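Local coordinates for putative glutathione S-transferase (Sinorhizobium meliloti, PDB 4MDC), which probably conjugates glutathione to electrophilic substrates as a glutathione transferase and is built as a homodimer, at residues R114-R119 and W183-R188; E122-K127 and K172-L177; A130-P135 and R168-Y173. One frame throughout, in Å; residues are numbered along the deposited sequence.

Interaction 1. Residues R114-R119 and W183-R188; sequences RAEIRR and WLAGDR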
# COMPACT_ATOMS: atom_id res chain seq x y z
N ARG B 114 -0.04 13.83 -10.20
CA ARG B 114 -0.64 12.54 -9.82
C ARG B 114 0.23 11.83 -8.78
O ARG B 114 -0.32 11.26 -7.84
CB ARG B 114 -0.80 11.64 -11.05
CG ARG B 114 -1.91 12.10 -11.97
CD ARG B 114 -1.77 11.53 -13.38
NE ARG B 114 -2.18 10.16 -13.58
CZ ARG B 114 -3.45 9.74 -13.74
NH1 ARG B 114 -4.48 10.56 -13.66
NH2 ARG B 114 -3.67 8.46 -13.95
N ALA B 115 1.56 11.78 -9.04
CA ALA B 115 2.52 11.16 -8.11
C ALA B 115 2.41 11.78 -6.69
O ALA B 115 2.41 11.06 -5.68
CB ALA B 115 3.93 11.26 -8.60
N GLU B 116 2.28 13.09 -6.61
CA GLU B 116 2.14 13.74 -5.29
C GLU B 116 0.81 13.47 -4.59
O GLU B 116 0.80 13.25 -3.40
CB GLU B 116 2.37 15.26 -5.44
CG GLU B 116 2.26 16.06 -4.15
CD GLU B 116 3.28 15.71 -3.08
OE1 GLU B 116 4.27 14.98 -3.31
OE2 GLU B 116 3.09 16.16 -1.92
N ILE B 117 -0.28 13.43 -5.34
CA ILE B 117 -1.60 13.06 -4.80
C ILE B 117 -1.55 11.63 -4.25
O ILE B 117 -1.91 11.38 -3.10
CB ILE B 117 -2.69 13.23 -5.86
CG1 ILE B 117 -2.82 14.70 -6.19
CG2 ILE B 117 -4.03 12.65 -5.37
CD1 ILE B 117 -3.59 14.98 -7.47
N ARG B 118 -0.96 10.72 -5.02
CA ARG B 118 -0.78 9.34 -4.56
C ARG B 118 0.10 9.28 -3.30
O ARG B 118 -0.11 8.43 -2.42
CB ARG B 118 -0.19 8.48 -5.72
CG ARG B 118 -1.22 8.24 -6.82
CD ARG B 118 -0.62 7.68 -8.05
NE ARG B 118 -1.62 7.38 -9.07
CZ ARG B 118 -1.39 7.38 -10.38
NH1 ARG B 118 -0.21 7.77 -10.87
NH2 ARG B 118 -2.37 7.05 -11.21
N ARG B 119 1.21 10.04 -3.30
CA ARG B 119 2.17 9.95 -2.20
C ARG B 119 1.45 10.31 -0.88
O ARG B 119 1.61 9.66 0.16
CB ARG B 119 3.32 10.91 -2.39
CG ARG B 119 4.43 10.83 -1.33
CD ARG B 119 5.53 11.89 -1.55
NE ARG B 119 5.04 13.23 -1.19
CZ ARG B 119 4.90 13.68 0.06
NH1 ARG B 119 5.27 12.97 1.11
NH2 ARG B 119 4.38 14.87 0.27
N TRP B 183 -4.20 23.33 -0.74
CA TRP B 183 -4.76 22.01 -0.37
C TRP B 183 -3.52 21.08 -0.19
O TRP B 183 -2.40 21.50 -0.53
CB TRP B 183 -5.67 21.49 -1.46
CG TRP B 183 -6.85 22.35 -1.72
CD1 TRP B 183 -6.90 23.44 -2.57
CD2 TRP B 183 -8.14 22.27 -1.09
NE1 TRP B 183 -8.16 23.99 -2.53
CE2 TRP B 183 -8.93 23.30 -1.61
CE3 TRP B 183 -8.70 21.40 -0.14
CZ2 TRP B 183 -10.29 23.47 -1.22
CZ3 TRP B 183 -10.03 21.59 0.26
CH2 TRP B 183 -10.81 22.62 -0.28
N LEU B 184 -3.67 19.86 0.31
CA LEU B 184 -2.49 19.09 0.74
C LEU B 184 -1.51 18.76 -0.38
O LEU B 184 -0.33 18.85 -0.14
CB LEU B 184 -2.83 17.84 1.48
CG LEU B 184 -3.66 17.96 2.76
CD1 LEU B 184 -3.71 16.61 3.48
CD2 LEU B 184 -3.23 19.10 3.70
N ALA B 185 -2.02 18.54 -1.57
CA ALA B 185 -1.19 18.20 -2.74
C ALA B 185 -0.84 19.34 -3.62
O ALA B 185 -0.12 19.16 -4.63
CB ALA B 185 -1.89 17.16 -3.60
N GLY B 186 -1.32 20.54 -3.30
CA GLY B 186 -1.12 21.66 -4.19
C GLY B 186 -2.34 22.56 -4.32
O GLY B 186 -3.02 22.87 -3.32
N ASP B 187 -2.62 22.95 -5.56
CA ASP B 187 -3.51 24.07 -5.80
C ASP B 187 -5.02 23.72 -5.86
O ASP B 187 -5.84 24.61 -5.87
CB ASP B 187 -3.02 24.85 -7.03
CG ASP B 187 -1.66 25.51 -6.80
OD1 ASP B 187 -1.14 25.58 -5.65
OD2 ASP B 187 -1.11 26.06 -7.78
N ARG B 188 -5.39 22.44 -5.82
CA ARG B 188 -6.83 22.06 -5.71
C ARG B 188 -7.06 20.86 -4.85
O ARG B 188 -6.13 20.08 -4.56
CB ARG B 188 -7.51 21.84 -7.05
CG ARG B 188 -6.67 21.02 -7.96
CD ARG B 188 -7.27 20.98 -9.38
NE ARG B 188 -7.19 19.59 -9.82
CZ ARG B 188 -7.41 19.16 -11.07
NH1 ARG B 188 -7.69 20.01 -12.05
NH2 ARG B 188 -7.33 17.85 -11.31
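The methyl of Ala185 sits against the flank of helix 111-145, its CB 3.7 Å from CG1 of Ile117. It points toward the helix and meets the ethyl branch of Ile117, which runs beside the backbone N (chi1 -66°). Next to it the stem of Glu116 adds to the contact: CG lies 3.9 Å from the carbonyl O of Ala185, a van der Waals touch. That carbonyl is satisfied by Gln113, one turn back on the helix.

Glu116 is bent toward Arg119, one turn on. The chain leaves with CG anti to N and turns at chi2 (62°), which brings the carboxylate round to the guanidinium. Arg119 grips it side-on, NE to OE1 at 2.9 Å and nearly straight, NH2 to OE2 also at 2.9 Å. Both oxygens lie close to the guanidinium plane and are met on their syn side, but the nitrogens come in tilted out of the carboxylate plane, more so at OE1. OE2 takes a second salt bridge from Arg181, which also bonds Leu184 O, so the helix and the loop share one arginine.

Ala185 is presented by a type I turn from Trp183 to Gly186, closed by Gly186 N to Trp183 O at 3.1 Å. Leu184 N bonds Asp193 OD1, tying this loop to the start of helix 191-205, where Ser190 and Asp193 fit the Ser/Thr-X-X-Asp sequence pattern known in the glutathione transferase C-terminal domain.

Interaction 2. Residues E122-K127 and K172-L177; sequences EWFLQK and KYLSWL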
# COMPACT_ATOMS: atom_id res chain seq x y z
N GLU B 122 -1.03 7.57 0.21
CA GLU B 122 -0.29 6.49 0.86
C GLU B 122 0.20 6.89 2.25
O GLU B 122 0.17 6.05 3.17
CB GLU B 122 0.87 6.03 -0.04
CG GLU B 122 0.33 5.27 -1.27
CD GLU B 122 1.44 4.74 -2.24
OE1 GLU B 122 2.65 4.87 -1.91
OE2 GLU B 122 1.03 4.05 -3.22
N TRP B 123 0.57 8.15 2.42
CA TRP B 123 1.03 8.63 3.72
C TRP B 123 -0.08 8.38 4.75
O TRP B 123 0.14 7.78 5.81
CB TRP B 123 1.41 10.12 3.68
CG TRP B 123 1.95 10.58 5.00
CD1 TRP B 123 1.20 10.96 6.10
CD2 TRP B 123 3.31 10.62 5.45
NE1 TRP B 123 2.00 11.26 7.13
CE2 TRP B 123 3.31 11.12 6.76
CE3 TRP B 123 4.56 10.40 4.81
CZ2 TRP B 123 4.48 11.28 7.53
CZ3 TRP B 123 5.72 10.59 5.58
CH2 TRP B 123 5.67 11.02 6.92
N PHE B 124 -1.24 8.89 4.44
CA PHE B 124 -2.36 8.83 5.42
C PHE B 124 -2.99 7.45 5.52
O PHE B 124 -3.38 7.02 6.64
CB PHE B 124 -3.32 9.97 5.18
CG PHE B 124 -2.76 11.29 5.53
CD1 PHE B 124 -2.67 11.70 6.87
CD2 PHE B 124 -2.16 12.07 4.55
CE1 PHE B 124 -2.01 12.88 7.18
CE2 PHE B 124 -1.58 13.26 4.86
CZ PHE B 124 -1.50 13.69 6.16
N LEU B 125 -3.09 6.72 4.42
CA LEU B 125 -3.77 5.42 4.46
C LEU B 125 -2.89 4.19 4.64
O LEU B 125 -3.41 3.10 5.00
CB LEU B 125 -4.62 5.23 3.20
CG LEU B 125 -5.72 6.29 3.05
CD1 LEU B 125 -6.48 6.03 1.80
CD2 LEU B 125 -6.68 6.43 4.25
N GLN B 126 -1.58 4.38 4.54
CA GLN B 126 -0.66 3.32 4.84
C GLN B 126 0.26 3.67 6.00
O GLN B 126 0.37 2.87 6.93
CB GLN B 126 0.19 2.96 3.59
CG GLN B 126 -0.69 2.52 2.46
CD GLN B 126 0.13 2.18 1.18
OE1 GLN B 126 1.37 2.13 1.17
NE2 GLN B 126 -0.60 1.93 0.12
N LYS B 127 1.05 4.75 5.90
CA LYS B 127 1.99 5.07 6.97
C LYS B 127 1.27 5.40 8.29
O LYS B 127 1.52 4.77 9.32
CB LYS B 127 2.95 6.17 6.59
CG LYS B 127 4.03 6.38 7.65
CD LYS B 127 5.10 7.35 7.24
CE LYS B 127 5.99 7.80 8.35
NZ LYS B 127 6.53 6.72 9.20
N LYS B 172 1.60 17.06 12.95
CA LYS B 172 2.53 18.11 12.62
C LYS B 172 2.86 18.14 11.11
O LYS B 172 3.01 19.21 10.52
CB LYS B 172 3.79 18.03 13.45
CG LYS B 172 3.54 18.47 14.90
CD LYS B 172 3.58 20.00 14.97
CE LYS B 172 3.04 20.52 16.28
NZ LYS B 172 3.07 22.00 16.34
N TYR B 173 2.89 16.97 10.50
CA TYR B 173 3.17 16.89 9.05
C TYR B 173 1.98 17.47 8.32
O TYR B 173 2.10 18.27 7.40
CB TYR B 173 3.42 15.45 8.61
CG TYR B 173 3.85 15.35 7.13
CD1 TYR B 173 4.86 16.14 6.64
CD2 TYR B 173 3.22 14.48 6.27
CE1 TYR B 173 5.29 16.02 5.30
CE2 TYR B 173 3.65 14.35 4.96
CZ TYR B 173 4.65 15.12 4.48
OH TYR B 173 5.00 14.98 3.13
N LEU B 174 0.79 17.08 8.77
CA LEU B 174 -0.44 17.64 8.22
C LEU B 174 -0.55 19.17 8.36
O LEU B 174 -0.96 19.85 7.44
CB LEU B 174 -1.65 16.98 8.90
CG LEU B 174 -3.03 17.44 8.52
CD1 LEU B 174 -3.31 17.21 7.04
CD2 LEU B 174 -4.06 16.72 9.33
N SER B 175 -0.26 19.67 9.56
CA SER B 175 -0.18 21.13 9.78
C SER B 175 0.80 21.78 8.81
O SER B 175 0.54 22.87 8.29
CB SER B 175 0.21 21.46 11.21
OG SER B 175 -0.90 21.16 12.08
N TRP B 176 1.93 21.13 8.62
CA TRP B 176 2.94 21.70 7.72
C TRP B 176 2.41 21.77 6.28
O TRP B 176 2.56 22.83 5.60
CB TRP B 176 4.26 20.95 7.76
CG TRP B 176 5.25 21.54 6.79
CD1 TRP B 176 5.96 22.72 6.93
CD2 TRP B 176 5.62 21.01 5.50
NE1 TRP B 176 6.72 22.94 5.81
CE2 TRP B 176 6.52 21.92 4.92
CE3 TRP B 176 5.26 19.90 4.79
CZ2 TRP B 176 7.10 21.72 3.65
CZ3 TRP B 176 5.84 19.68 3.51
CH2 TRP B 176 6.76 20.58 2.97
N LEU B 177 1.83 20.69 5.82
CA LEU B 177 1.25 20.62 4.47
C LEU B 177 0.16 21.67 4.32
O LEU B 177 0.14 22.43 3.36
CB LEU B 177 0.70 19.24 4.16
CG LEU B 177 1.70 18.08 4.04
CD1 LEU B 177 1.00 16.75 4.11
CD2 LEU B 177 2.48 18.19 2.71
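Trp123 lays its indole against the ring of Tyr173, with CE2 3.4 Å from Tyr173 CD2. Tyr173 CD2 stands over one indole face, toward its rim; the two planes are inclined at 44°, so the meeting is oblique, with ring centroids 4.4 Å apart (six-membered ring of Trp123 to Tyr173). CG is anti to the backbone N in both residues (chi1 -177° for Trp123), which sends the rings out from their helices to meet midway. With an alanine in place of Trp123, Tyr173 and Lys127 CD would probably each lose the indole face they rest on, and the space between the two helices would go unfilled.

Phe124 comes next. Its CZ is 4.1 Å from Leu174 CD1, the two side chains crossing at about a right angle, while Leu177 CD1 lies at the ring edge, 4.4 Å from Phe124 CE2. One face of the phenyl is covered by Trp123 CD1.

These residues lie in a wider pi-type turn, where Glu122 O accepts from both Gln126 N and Lys127 N. Lys127 lays its CD over the indole face opposite Tyr173, sandwiching Trp123.

The hydroxyl of Tyr173 is bonded by Arg119, and Pro68 and Ala69 of the second subunit pack on Tyr173 and Trp123. The axes of segments 122-127 and 172-177 run antiparallel (170°) but 12.5 Å apart, a wide spacing bridged by aromatic rings, in the all-helical C-terminal domain of a glutathione transferase at its dimer interface.

Interaction 3. Residues A130-P135 and R168-Y173; sequences ADVTRP and RQHMKY
The imidazole of His170 reaches across to helix 111-145 and ends on the carboxylate of Asp131, NE2 giving its hydrogen to OD2 at 2.8 Å. The bond is close to straight, 165° at the hydrogen, and the acceptor lies within 1° of the ring plane, so the histidine edge is used squarely. On the aspartate side it is the anti lone pair of OD2 that receives it, the one facing away from OD1. The carboxylate is twisted 50° from the ring, and the two side chains cross at about a right angle. Both leave their helices with CG beside the backbone N, an arrangement that aims the ring edge at the acid.

OD2 has a second partner, since Lys127, one turn earlier on the same helix, forms a salt bridge to it. With that positive charge alongside, Asp131 is likely to stay ionised, and the carboxylate in turn probably polarises the NE2 proton. This His-carboxylate pair joins two antiparallel helices of the glutathione transferase C-terminal domain, the long 111-145 and the shorter 167-180, and lies within a mainly buried contact.

Val132 packs next to the polar pair. Its CG2 comes 4.1 Å from His170 CD2, the valine and histidine side chains sliding past each other in opposite directions. Val132 also touches Leu203 of helix 191-205. The backbone here departs from a regular helix, with a pi-type turn through residues 130-133 and a kink at Pro135; Asp131 O is bonded by Asn166. At the ring's other nitrogen, the closeness of Trp123 NE1 to His170 ND1 is consistent with the indole N-H serving ND1, which would fix the rotation of the imidazole from both nitrogens.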
# COMPACT_ATOMS: atom_id res chain seq x y z
N ALA B 130 -0.53 2.40 9.81
CA ALA B 130 0.33 1.45 10.54
C ALA B 130 0.87 2.01 11.83
O ALA B 130 0.91 1.29 12.86
CB ALA B 130 1.50 1.00 9.67
N ASP B 131 1.23 3.30 11.81
CA ASP B 131 1.90 3.93 12.95
C ASP B 131 0.90 4.20 14.06
O ASP B 131 1.22 4.17 15.22
CB ASP B 131 2.47 5.31 12.60
CG ASP B 131 3.72 5.25 11.75
OD1 ASP B 131 4.27 4.14 11.59
OD2 ASP B 131 4.12 6.33 11.25
N VAL B 132 -0.33 4.49 13.66
CA VAL B 132 -1.35 4.98 14.61
C VAL B 132 -2.72 4.26 14.51
O VAL B 132 -3.17 3.61 15.46
CB VAL B 132 -1.63 6.47 14.41
CG1 VAL B 132 -2.74 6.96 15.38
CG2 VAL B 132 -0.39 7.32 14.62
N THR B 133 -3.39 4.39 13.37
CA THR B 133 -4.82 4.22 13.36
C THR B 133 -5.24 2.78 13.49
O THR B 133 -6.14 2.43 14.27
CB THR B 133 -5.42 4.86 12.09
OG1 THR B 133 -4.81 6.14 11.84
CG2 THR B 133 -6.89 5.13 12.30
N ARG B 134 -4.63 1.89 12.71
CA ARG B 134 -5.00 0.47 12.80
C ARG B 134 -4.80 -0.15 14.22
O ARG B 134 -5.76 -0.72 14.80
CB ARG B 134 -4.25 -0.35 11.73
CG ARG B 134 -4.47 -1.84 11.87
CD ARG B 134 -3.98 -2.64 10.67
NE ARG B 134 -2.52 -2.58 10.46
CZ ARG B 134 -1.87 -1.98 9.44
NH1 ARG B 134 -0.55 -2.05 9.42
NH2 ARG B 134 -2.50 -1.30 8.48
N PRO B 135 -3.61 0.00 14.82
CA PRO B 135 -3.50 -0.55 16.18
C PRO B 135 -4.42 0.11 17.25
O PRO B 135 -4.92 -0.57 18.15
CB PRO B 135 -2.02 -0.34 16.55
CG PRO B 135 -1.44 0.58 15.51
CD PRO B 135 -2.32 0.50 14.28
N ARG B 168 1.43 12.77 17.12
CA ARG B 168 1.86 14.14 16.96
C ARG B 168 2.67 14.36 15.66
O ARG B 168 2.48 15.36 14.97
CB ARG B 168 2.64 14.62 18.14
CG ARG B 168 2.89 16.12 18.03
CD ARG B 168 3.53 16.64 19.28
NE ARG B 168 3.31 18.08 19.49
CZ ARG B 168 4.28 18.98 19.62
NH1 ARG B 168 5.55 18.61 19.50
NH2 ARG B 168 3.98 20.27 19.85
N GLN B 169 3.55 13.43 15.36
CA GLN B 169 4.34 13.56 14.14
C GLN B 169 3.46 13.71 12.89
O GLN B 169 3.74 14.53 12.02
CB GLN B 169 5.25 12.33 14.01
CG GLN B 169 5.92 12.21 12.66
CD GLN B 169 6.41 10.78 12.25
OE1 GLN B 169 6.35 9.82 13.02
NE2 GLN B 169 6.89 10.68 11.01
N HIS B 170 2.42 12.89 12.81
CA HIS B 170 1.43 12.93 11.75
C HIS B 170 0.61 14.20 11.69
O HIS B 170 0.48 14.77 10.63
CB HIS B 170 0.56 11.66 11.80
CG HIS B 170 1.31 10.47 11.37
ND1 HIS B 170 1.66 10.30 10.05
CD2 HIS B 170 1.93 9.47 12.05
CE1 HIS B 170 2.36 9.20 9.93
NE2 HIS B 170 2.54 8.68 11.13
N MSE B 171 0.14 14.67 12.83
CA MSE B 171 -0.57 15.95 12.92
C MSE B 171 0.33 17.10 12.54
O MSE B 171 -0.12 18.06 11.92
CB MSE B 171 -1.14 16.15 14.33
CG MSE B 171 -2.17 15.10 14.68
SE MSE B 171 -3.68 14.91 13.43
CE MSE B 171 -4.26 16.84 13.60
N LYS B 172 1.60 17.06 12.95
CA LYS B 172 2.53 18.11 12.62
C LYS B 172 2.86 18.14 11.11
O LYS B 172 3.01 19.21 10.52
CB LYS B 172 3.79 18.03 13.45
CG LYS B 172 3.54 18.47 14.90
CD LYS B 172 3.58 20.00 14.97
CE LYS B 172 3.04 20.52 16.28
NZ LYS B 172 3.07 22.00 16.34
N TYR B 173 2.89 16.97 10.50
CA TYR B 173 3.17 16.89 9.05
C TYR B 173 1.98 17.47 8.32
O TYR B 173 2.10 18.27 7.40
CB TYR B 173 3.42 15.45 8.61
CG TYR B 173 3.85 15.35 7.13
CD1 TYR B 173 4.86 16.14 6.64
CD2 TYR B 173 3.22 14.48 6.27
CE1 TYR B 173 5.29 16.02 5.30
CE2 TYR B 173 3.65 14.35 4.96
CZ TYR B 173 4.65 15.12 4.48
OH TYR B 173 5.00 14.98 3.13

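In the fold
All three contacts use helix 111-145, taking segments 114-119, 122-127 and 130-135 in order along it. Their partners come in the reverse order: 168-173 and 172-177 on helix 167-180, which overlap at Lys172 and Tyr173, then the loop 183-188. The result is an antiparallel pairing of two helices, with interactions 2 and 3 nested inside the loop closed by interaction 1. Centre to centre, interaction 2 lies about 8 Å from interaction 3 and about 12 Å from interaction 1. Interactions 1 and 2 also meet through packing of Leu184 on Leu174, and both touch the second subunit. Together the three join helix 111-145 to helix 167-180 and the loop after it.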